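Local coordinates for hypothetical protein Atu0120 (Agrobacterium tumefaciens, PDB 2I6H) that is of unknown function but belongs to the bacterial DUF924 family and folds as an all-helical protein, with two copies in the assembly, at residues Val35-Lys40 with His58-Asp63; Ser128-Val133 with Gly160-His165. All coordinates share one frame; numbering follows the deposited sequence.

Interaction 1 (Val35-Lys40 with His58-Asp63)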
# COMPACT_ATOMS: atom_id res chain seq x y z
N VAL A 35 -15.82 -2.14 -15.36
CA VAL A 35 -15.86 -1.85 -13.93
C VAL A 35 -16.19 -3.13 -13.14
O VAL A 35 -15.51 -3.45 -12.15
CB VAL A 35 -16.83 -0.68 -13.60
CG1 VAL A 35 -16.95 -0.51 -12.05
CG2 VAL A 35 -16.29 0.65 -14.25
N ASP A 36 -17.19 -3.89 -13.61
CA ASP A 36 -17.55 -5.19 -12.99
C ASP A 36 -16.33 -6.15 -12.92
O ASP A 36 -16.07 -6.80 -11.92
CB ASP A 36 -18.66 -5.86 -13.78
CG ASP A 36 -20.03 -5.29 -13.47
OD1 ASP A 36 -20.13 -4.44 -12.55
OD2 ASP A 36 -20.98 -5.69 -14.16
N PHE A 37 -15.63 -6.26 -14.04
CA PHE A 37 -14.41 -7.07 -14.11
C PHE A 37 -13.37 -6.62 -13.04
O PHE A 37 -12.78 -7.44 -12.34
CB PHE A 37 -13.81 -6.92 -15.52
CG PHE A 37 -12.38 -7.42 -15.65
CD1 PHE A 37 -12.10 -8.75 -15.99
CD2 PHE A 37 -11.31 -6.54 -15.47
CE1 PHE A 37 -10.76 -9.19 -16.12
CE2 PHE A 37 -9.96 -6.99 -15.59
CZ PHE A 37 -9.71 -8.30 -15.91
N TRP A 38 -13.15 -5.31 -12.96
CA TRP A 38 -12.19 -4.75 -11.99
C TRP A 38 -12.62 -5.07 -10.54
O TRP A 38 -11.78 -5.50 -9.69
CB TRP A 38 -12.06 -3.26 -12.21
CG TRP A 38 -10.73 -2.66 -11.64
CD1 TRP A 38 -10.60 -1.82 -10.57
CD2 TRP A 38 -9.41 -2.90 -12.13
NE1 TRP A 38 -9.27 -1.51 -10.36
CE2 TRP A 38 -8.51 -2.15 -11.31
CE3 TRP A 38 -8.88 -3.67 -13.19
CZ2 TRP A 38 -7.13 -2.16 -11.49
CZ3 TRP A 38 -7.49 -3.66 -13.39
CH2 TRP A 38 -6.64 -2.90 -12.55
N LYS A 39 -13.90 -4.84 -10.23
CA LYS A 39 -14.40 -5.07 -8.87
C LYS A 39 -14.26 -6.55 -8.49
O LYS A 39 -13.80 -6.91 -7.39
CB LYS A 39 -15.85 -4.59 -8.76
CG LYS A 39 -16.00 -3.03 -8.82
CD LYS A 39 -17.52 -2.72 -8.66
CE LYS A 39 -17.86 -1.26 -8.75
NZ LYS A 39 -19.38 -0.98 -8.85
N LYS A 40 -14.59 -7.42 -9.44
CA LYS A 40 -14.52 -8.87 -9.20
C LYS A 40 -13.08 -9.32 -8.95
O LYS A 40 -12.84 -10.11 -8.01
CB LYS A 40 -15.11 -9.63 -10.37
CG LYS A 40 -15.32 -11.12 -10.10
CD LYS A 40 -16.04 -11.75 -11.30
CE LYS A 40 -16.50 -13.16 -10.99
NZ LYS A 40 -15.37 -14.09 -10.78
N HIS A 58 -6.22 -8.49 -20.91
CA HIS A 58 -5.99 -8.30 -22.35
C HIS A 58 -7.05 -9.01 -23.22
O HIS A 58 -7.58 -8.41 -24.19
CB HIS A 58 -4.59 -8.80 -22.71
CG HIS A 58 -4.21 -8.54 -24.13
ND1 HIS A 58 -4.58 -9.38 -25.16
CD2 HIS A 58 -3.52 -7.52 -24.70
CE1 HIS A 58 -4.11 -8.90 -26.30
NE2 HIS A 58 -3.47 -7.77 -26.04
N ASP A 59 -7.37 -10.27 -22.89
CA ASP A 59 -8.39 -11.02 -23.61
C ASP A 59 -9.73 -10.27 -23.64
O ASP A 59 -10.39 -10.20 -24.70
CB ASP A 59 -8.56 -12.43 -23.02
CG ASP A 59 -9.59 -13.28 -23.77
OD1 ASP A 59 -9.61 -13.29 -25.02
OD2 ASP A 59 -10.38 -13.98 -23.09
N ARG A 60 -10.14 -9.73 -22.50
CA ARG A 60 -11.42 -9.00 -22.39
C ARG A 60 -11.39 -7.64 -23.13
O ARG A 60 -12.32 -7.33 -23.89
CB ARG A 60 -11.78 -8.76 -20.91
CG ARG A 60 -12.17 -10.04 -20.11
CD ARG A 60 -13.52 -10.65 -20.46
NE ARG A 60 -14.64 -9.72 -20.57
CZ ARG A 60 -15.48 -9.35 -19.60
NH1 ARG A 60 -15.36 -9.80 -18.35
NH2 ARG A 60 -16.48 -8.52 -19.89
N PHE A 61 -10.37 -6.83 -22.86
CA PHE A 61 -10.47 -5.38 -23.07
C PHE A 61 -9.42 -4.73 -23.96
O PHE A 61 -9.34 -3.50 -24.01
CB PHE A 61 -10.66 -4.65 -21.72
CG PHE A 61 -11.87 -5.12 -20.95
CD1 PHE A 61 -13.14 -5.15 -21.58
CD2 PHE A 61 -11.76 -5.54 -19.62
CE1 PHE A 61 -14.29 -5.61 -20.89
CE2 PHE A 61 -12.87 -5.99 -18.91
CZ PHE A 61 -14.16 -6.03 -19.55
N ARG A 62 -8.62 -5.55 -24.67
CA ARG A 62 -7.68 -4.94 -25.64
C ARG A 62 -8.42 -4.01 -26.61
O ARG A 62 -7.99 -2.88 -26.81
CB ARG A 62 -6.87 -5.99 -26.42
CG ARG A 62 -5.94 -5.37 -27.46
CD ARG A 62 -6.61 -5.36 -28.84
NE ARG A 62 -5.73 -4.75 -29.84
CZ ARG A 62 -6.13 -3.95 -30.83
NH1 ARG A 62 -5.21 -3.42 -31.65
NH2 ARG A 62 -7.43 -3.68 -31.02
N ASP A 63 -9.52 -4.46 -27.20
CA ASP A 63 -10.24 -3.62 -28.19
C ASP A 63 -10.74 -2.32 -27.56
O ASP A 63 -10.65 -1.26 -28.18
CB ASP A 63 -11.40 -4.39 -28.84
CG ASP A 63 -10.92 -5.42 -29.84
OD1 ASP A 63 -9.71 -5.39 -30.22
OD2 ASP A 63 -11.74 -6.29 -30.22

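Interaction 2 (Ser128-Val133 with Gly160-His165)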
# COMPACT_ATOMS: atom_id res chain seq x y z
N SER A 128 -16.88 4.46 -4.90
CA SER A 128 -16.50 4.04 -3.56
C SER A 128 -15.06 4.42 -3.22
O SER A 128 -14.20 4.62 -4.08
CB SER A 128 -16.70 2.53 -3.38
OG SER A 128 -15.83 1.86 -4.27
N GLU A 129 -14.81 4.50 -1.93
CA GLU A 129 -13.51 4.90 -1.45
C GLU A 129 -12.39 3.99 -2.00
O GLU A 129 -11.36 4.50 -2.38
CB GLU A 129 -13.50 4.94 0.09
CG GLU A 129 -12.30 5.64 0.63
CD GLU A 129 -12.28 5.72 2.16
OE1 GLU A 129 -13.13 5.06 2.81
OE2 GLU A 129 -11.38 6.43 2.68
N ASP A 130 -12.65 2.68 -2.08
CA ASP A 130 -11.73 1.64 -2.58
C ASP A 130 -11.29 1.88 -4.03
O ASP A 130 -10.22 1.44 -4.44
CB ASP A 130 -12.42 0.27 -2.55
CG ASP A 130 -12.42 -0.37 -1.17
OD1 ASP A 130 -11.74 0.17 -0.27
OD2 ASP A 130 -13.07 -1.43 -0.98
N LEU A 131 -12.19 2.48 -4.81
CA LEU A 131 -11.95 2.69 -6.26
C LEU A 131 -11.44 4.09 -6.60
O LEU A 131 -11.00 4.35 -7.71
CB LEU A 131 -13.21 2.39 -7.07
CG LEU A 131 -13.69 0.92 -7.05
CD1 LEU A 131 -15.08 0.87 -7.64
CD2 LEU A 131 -12.71 -0.04 -7.79
N ARG A 132 -11.54 4.99 -5.64
CA ARG A 132 -11.18 6.40 -5.86
C ARG A 132 -9.75 6.60 -6.38
O ARG A 132 -9.50 7.46 -7.25
CB ARG A 132 -11.36 7.10 -4.51
CG ARG A 132 -11.49 8.55 -4.56
CD ARG A 132 -12.31 9.02 -3.30
NE ARG A 132 -13.73 8.64 -3.31
CZ ARG A 132 -14.50 8.57 -2.21
NH1 ARG A 132 -13.98 8.85 -1.02
NH2 ARG A 132 -15.78 8.24 -2.29
N VAL A 133 -8.81 5.83 -5.84
CA VAL A 133 -7.40 5.98 -6.20
C VAL A 133 -7.14 5.85 -7.73
O VAL A 133 -6.16 6.39 -8.24
CB VAL A 133 -6.48 5.03 -5.39
CG1 VAL A 133 -6.69 3.61 -5.81
CG2 VAL A 133 -4.97 5.49 -5.54
N GLY A 160 -3.01 6.55 4.81
CA GLY A 160 -2.26 5.29 4.86
C GLY A 160 -1.38 5.02 3.66
O GLY A 160 -0.61 5.89 3.20
N LEU A 161 -1.49 3.80 3.14
CA LEU A 161 -0.63 3.39 2.05
C LEU A 161 -0.89 4.14 0.75
O LEU A 161 0.04 4.29 -0.06
CB LEU A 161 -0.70 1.88 1.87
CG LEU A 161 0.08 1.09 2.94
CD1 LEU A 161 -0.60 -0.26 3.10
CD2 LEU A 161 1.61 0.98 2.58
N TYR A 162 -2.13 4.61 0.52
CA TYR A 162 -2.42 5.39 -0.70
C TYR A 162 -1.53 6.61 -0.70
O TYR A 162 -0.86 6.92 -1.68
CB TYR A 162 -3.88 5.88 -0.70
CG TYR A 162 -4.88 4.76 -0.70
CD1 TYR A 162 -5.17 4.06 -1.88
CD2 TYR A 162 -5.57 4.40 0.46
CE1 TYR A 162 -6.12 3.03 -1.91
CE2 TYR A 162 -6.53 3.36 0.45
CZ TYR A 162 -6.80 2.69 -0.73
OH TYR A 162 -7.74 1.66 -0.73
N LEU A 163 -1.52 7.30 0.44
CA LEU A 163 -0.71 8.51 0.61
C LEU A 163 0.81 8.19 0.49
O LEU A 163 1.54 8.88 -0.22
CB LEU A 163 -1.06 9.21 1.93
CG LEU A 163 -0.33 10.55 2.13
CD1 LEU A 163 -0.32 11.49 0.88
CD2 LEU A 163 -0.87 11.27 3.34
N HIS A 164 1.25 7.15 1.19
CA HIS A 164 2.63 6.69 1.10
C HIS A 164 3.04 6.50 -0.37
O HIS A 164 4.10 7.00 -0.79
CB HIS A 164 2.85 5.41 1.92
CG HIS A 164 4.15 4.71 1.58
ND1 HIS A 164 5.38 5.24 1.91
CD2 HIS A 164 4.40 3.53 0.97
CE1 HIS A 164 6.34 4.42 1.50
NE2 HIS A 164 5.76 3.37 0.93
N HIS A 165 2.22 5.79 -1.16
CA HIS A 165 2.60 5.55 -2.57
C HIS A 165 2.68 6.85 -3.40
O HIS A 165 3.56 7.02 -4.24
CB HIS A 165 1.60 4.58 -3.21
CG HIS A 165 1.60 3.21 -2.58
ND1 HIS A 165 0.48 2.40 -2.56
CD2 HIS A 165 2.58 2.52 -1.96
CE1 HIS A 165 0.77 1.27 -1.93
NE2 HIS A 165 2.04 1.32 -1.55
O HOH W 1 -8.28 0.30 -2.78
O HOH W 2 -10.10 2.77 0.53

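Interaction 1 (Val35-Lys40 with His58-Asp63)
Phe61 drives the edge of its ring against one face of the Phe37 ring, a T-shaped (edge-to-face) aromatic pair that joins helix 29-41 to helix 51-69 in this all-helical DUF924 fold. The two planes stand 85° apart and the ring centroids are 5.4 Å from each other. CE2 is the leading atom of Phe61: it lies 3.6 Å from CG of Phe37 and about as far from CB, so the edge bears on the root of the Phe37 side chain more than on the middle of its ring. Phe37 reaches across with CG anti to the backbone N (chi1 166°), while the Phe61 side chain runs past it in the opposite direction. The backbones of the two segments stay apart, their nearest alpha carbons, CA of Phe37 and CA of Arg60, being 9.0 Å from each other; the aromatic side chains bridge that distance.

Arg60 folds over Phe61. CB of Arg60 sits above the centre of the Phe61 ring, and bends at chi2 and chi3 fold the rest of the chain back so that CZ of Phe61 lies 3.4 Å from the guanidinium plane, offset toward its rim. The two phenylalanines are buried and Arg60 is exposed; its CB and guanidinium both lie against the Phe61 ring.

More aromatic and aliphatic groups extend the packing. Phe37 also meets His56 edge-to-face and packs with Phe57, both on the same helix as Phe61, and Phe61 in turn touches Leu30 and Ile34 of helix 29-41. NH1 of Arg60 approaches CD1 of Phe37 obliquely at 4.2 Å, with the guanidinium plane nearly perpendicular to the ring.

Interaction 2 (Ser128-Val133 with Gly160-His165)
The short, weakly bonded helical turn 129-132 faces the first turns of helix 160-176, and the backbones come nearest where CA of Val133 lies 7.4 Å from CA of Tyr162. The contact joins that turn and the residue after it to helix 160-176 in the all-helical DUF924 fold, and a single aromatic side chain spans most of it. Tyr162 leaves its helix with CG anti to the carbonyl carbon (chi1 -62°), reaching toward the turn. Val133 crosses it at about a right angle: its CB approaches obliquely, 3.9 Å from CD1 of Tyr162, with CG2 also near CD1 and CG1 near CE1, so the two methyls lie along the CD1-CE1 bond. Asn155 of helix 145-155 touches both residues.

Beyond the ring the contact turns polar. Two waters join the tyrosine hydroxyl to Asp130. In the modelled conformer of Asp130, one of two deposited, one water donates to OD1 of Asp130 and lies 2.9 Å from OH of Tyr162; OD1 also accepts a weak hydrogen bond from N of Gly160 of the second subunit, placing this edge at the dimer interface. The other water, near the plane of the tyrosine ring, donates to O of Asp130 at 2.8 Å.

How the interactions relate
Interaction 1 is the more buried of the two: aromatic rings pack helix 29-41 against helix 51-69, with only an arginine at the solvent boundary. Interaction 2 is partly buried and mixes one apolar touch with water-mediated polar links, and it lies beside the second subunit. They share no segment and follow one another along the chain, with centres about 21 Å apart, yet they meet through helix 29-41. Trp38 and Lys39, which take no part in the phenylalanine pair, pack on Leu131 instead: CD1 of Trp38 lies 3.9 Å from CD2 of Leu131, and Lys39 touches the same leucine. That helix therefore contacts elements of both interactions.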